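PDB 4Q0S: L-Ribose isomerase from Acinetobacter, which catalyses the isomerisation of the non-natural sugar L-ribose, probably to the ketose L-ribulose, in a metal-containing cupin barrel. Local coordinates for residues A[71-75]-A[112-116]. Numbering follows the deposited sequence.
Sequences YEAMI and KFCPP
Tyr71 O is the polar atom where the two segments close on each other: Phe113 N donates to it at 2.8 Å, nearly in line with the carbonyl (C=O...N angle 160°) and in its plane. Lys112 CA approaches the same oxygen at 3.2 Å in a CA-H...O contact, and the Phe113 ring presents an edge to it, with CD1 3.6 Å from Tyr71 O. The second backbone link is weaker: Ala73 N reaches Phe113 O through a bent bond, while Glu72 CA adds a CA-H...O contact to that oxygen at 3.4 Å. The touching parts run at 88° to each other, and the pairing is confined to this crossing point between the two sheets of the cupin barrel.

Side chains fill in around the crossing. Glu72 runs extended beyond CG (chi2 -176°), which carries its carboxylate over to the Pro115 ring, where OE1 lies 3.2 Å from Pro115 CB. The carboxylate is held by Arg171 in a salt bridge through OE1 and by the hydroxyl of Tyr175 through OE2; the Tyr175 ring also meets that of Phe113. Alongside Tyr71, the aliphatic part of Lys112 packs with CD 3.7 Å from Tyr71 CB, and the chain, bent at chi2 and chi4, ends in a hydrogen bond from NZ to Glu69 O.

Toward the barrel interior, Met74 SD meets Cys114 SG at 3.7 Å, sulfur against sulfur, with Phe201 touching both side chains. Cys114 also touches the bound D-ribitol, and its side chain is about 6 Å from the bound cobalt(II) ion at the nearest approach. Met74 is therefore a second-shell neighbour that backs a pocket residue with its thioether, while the buried carboxylate of Glu72, paired with Arg171, is probably kept ionised.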
ATOM      1  N   TYR A  71     -20.852  -8.320  18.600  1.00 29.08           N
ATOM      2  CA  TYR A  71     -20.499  -7.675  19.855  1.00 28.31           C
ATOM      3  C   TYR A  71     -20.116  -6.236  19.544  1.00 28.49           C
ATOM      4  O   TYR A  71     -19.818  -5.904  18.394  1.00 26.31           O
ATOM      5  CB  TYR A  71     -19.342  -8.410  20.536  1.00 30.01           C
ATOM      6  CG  TYR A  71     -19.772  -9.683  21.235  1.00 29.70           C
ATOM      7  CD1 TYR A  71     -20.383  -9.637  22.490  1.00 30.65           C
ATOM      8  CD2 TYR A  71     -19.609 -10.927  20.626  1.00 31.02           C
ATOM      9  CE1 TYR A  71     -20.826 -10.800  23.123  1.00 30.28           C
ATOM     10  CE2 TYR A  71     -20.048 -12.098  21.248  1.00 31.50           C
ATOM     11  CZ  TYR A  71     -20.657 -12.025  22.497  1.00 32.11           C
ATOM     12  OH  TYR A  71     -21.108 -13.173  23.113  1.00 31.09           O
ATOM     13  N   GLU A  72     -20.147  -5.379  20.561  1.00 27.12           N
ATOM     14  CA  GLU A  72     -19.808  -3.979  20.370  1.00 27.74           C
ATOM     15  C   GLU A  72     -18.436  -3.709  20.976  1.00 28.04           C
ATOM     16  O   GLU A  72     -18.277  -3.567  22.196  1.00 24.70           O
ATOM     17  CB  GLU A  72     -20.905  -3.090  20.984  1.00 26.66           C
ATOM     18  CG  GLU A  72     -22.290  -3.494  20.457  1.00 26.68           C
ATOM     19  CD  GLU A  72     -23.441  -2.617  20.931  1.00 26.71           C
ATOM     20  OE1 GLU A  72     -23.342  -1.998  22.010  1.00 25.79           O
ATOM     21  OE2 GLU A  72     -24.462  -2.569  20.214  1.00 26.67           O
ATOM     22  N   ALA A  73     -17.444  -3.664  20.091  1.00 25.71           N
ATOM     23  CA  ALA A  73     -16.055  -3.447  20.462  1.00 26.75           C
ATOM     24  C   ALA A  73     -15.290  -3.040  19.205  1.00 26.96           C
ATOM     25  O   ALA A  73     -15.636  -3.449  18.090  1.00 27.16           O
ATOM     26  CB  ALA A  73     -15.468  -4.720  21.045  1.00 23.20           C
ATOM     27  N   MET A  74     -14.240  -2.248  19.385  1.00 26.74           N
ATOM     28  CA  MET A  74     -13.462  -1.779  18.250  1.00 26.71           C
ATOM     29  C   MET A  74     -12.147  -1.205  18.725  1.00 25.38           C
ATOM     30  O   MET A  74     -11.917  -1.042  19.924  1.00 24.78           O
ATOM     31  CB  MET A  74     -14.221  -0.671  17.526  1.00 25.27           C
ATOM     32  CG  MET A  74     -14.236   0.624  18.332  1.00 27.74           C
ATOM     33  SD  MET A  74     -15.378   1.856  17.715  1.00 31.80           S
ATOM     34  CE  MET A  74     -14.590   2.232  16.134  1.00 27.54           C
ATOM     35  N   ILE A  75     -11.300  -0.872  17.760  1.00 24.24           N
ATOM     36  CA  ILE A  75     -10.007  -0.283  18.054  1.00 24.34           C
ATOM     37  C   ILE A  75      -9.940   1.071  17.376  1.00 24.03           C
ATOM     38  O   ILE A  75     -10.419   1.228  16.254  1.00 24.68           O
ATOM     39  CB  ILE A  75      -8.849  -1.154  17.514  1.00 24.81           C
ATOM     40  CG1 ILE A  75      -8.782  -2.463  18.295  1.00 24.63           C
ATOM     41  CG2 ILE A  75      -7.530  -0.384  17.600  1.00 24.35           C
ATOM     42  CD1 ILE A  75      -7.655  -3.357  17.873  1.00 25.06           C
ATOM     43  N   LYS A 112     -18.514  -7.420  14.460  1.00 25.18           N
ATOM     44  CA  LYS A 112     -18.465  -6.450  15.554  1.00 26.17           C
ATOM     45  C   LYS A 112     -18.986  -5.061  15.154  1.00 25.40           C
ATOM     46  O   LYS A 112     -18.994  -4.707  13.974  1.00 24.74           O
ATOM     47  CB  LYS A 112     -17.032  -6.371  16.092  1.00 26.86           C
ATOM     48  CG  LYS A 112     -16.430  -7.751  16.438  1.00 29.78           C
ATOM     49  CD  LYS A 112     -16.980  -8.301  17.748  1.00 31.70           C
ATOM     50  CE  LYS A 112     -16.357  -9.653  18.134  1.00 29.02           C
ATOM     51  NZ  LYS A 112     -16.844 -10.793  17.312  1.00 25.85           N
ATOM     52  N   PHE A 113     -19.414  -4.279  16.146  1.00 24.85           N
ATOM     53  CA  PHE A 113     -19.982  -2.953  15.899  1.00 25.72           C
ATOM     54  C   PHE A 113     -19.395  -1.801  16.705  1.00 26.16           C
ATOM     55  O   PHE A 113     -18.813  -1.996  17.769  1.00 25.29           O
ATOM     56  CB  PHE A 113     -21.480  -2.905  16.270  1.00 26.47           C
ATOM     57  CG  PHE A 113     -22.360  -3.873  15.542  1.00 27.96           C
ATOM     58  CD1 PHE A 113     -22.261  -5.243  15.765  1.00 30.33           C
ATOM     59  CD2 PHE A 113     -23.357  -3.402  14.692  1.00 27.90           C
ATOM     60  CE1 PHE A 113     -23.150  -6.128  15.154  1.00 30.93           C
ATOM     61  CE2 PHE A 113     -24.245  -4.271  14.078  1.00 28.78           C
ATOM     62  CZ  PHE A 113     -24.146  -5.637  14.306  1.00 30.79           C
ATOM     63  N   CYS A 114     -19.581  -0.594  16.171  1.00 27.37           N
ATOM     64  CA  CYS A 114     -19.271   0.639  16.883  1.00 26.43           C
ATOM     65  C   CYS A 114     -20.767   0.880  17.176  1.00 28.54           C
ATOM     66  O   CYS A 114     -21.548   1.140  16.264  1.00 29.41           O
ATOM     67  CB  CYS A 114     -18.744   1.733  15.966  1.00 27.18           C
ATOM     68  SG  CYS A 114     -18.636   3.360  16.787  1.00 29.84           S
ATOM     69  N   PRO A 115     -21.185   0.764  18.444  1.00 28.23           N
ATOM     70  CA  PRO A 115     -22.585   0.937  18.855  1.00 28.54           C
ATOM     71  C   PRO A 115     -23.330   2.252  18.597  1.00 27.39           C
ATOM     72  O   PRO A 115     -22.731   3.319  18.456  1.00 26.05           O
ATOM     73  CB  PRO A 115     -22.538   0.579  20.338  1.00 27.05           C
ATOM     74  CG  PRO A 115     -21.220   1.125  20.746  1.00 29.19           C
ATOM     75  CD  PRO A 115     -20.309   0.657  19.621  1.00 26.78           C
ATOM     76  N   PRO A 116     -24.671   2.174  18.523  1.00 27.70           N
ATOM     77  CA  PRO A 116     -25.522   3.342  18.290  1.00 26.43           C
ATOM     78  C   PRO A 116     -25.208   4.480  19.249  1.00 25.17           C
ATOM     79  O   PRO A 116     -25.167   4.291  20.469  1.00 24.36           O
ATOM     80  CB  PRO A 116     -26.924   2.788  18.509  1.00 26.39           C
ATOM     81  CG  PRO A 116     -26.815   1.415  17.941  1.00 26.59           C
ATOM     82  CD  PRO A 116     -25.478   0.937  18.511  1.00 25.95           C
TER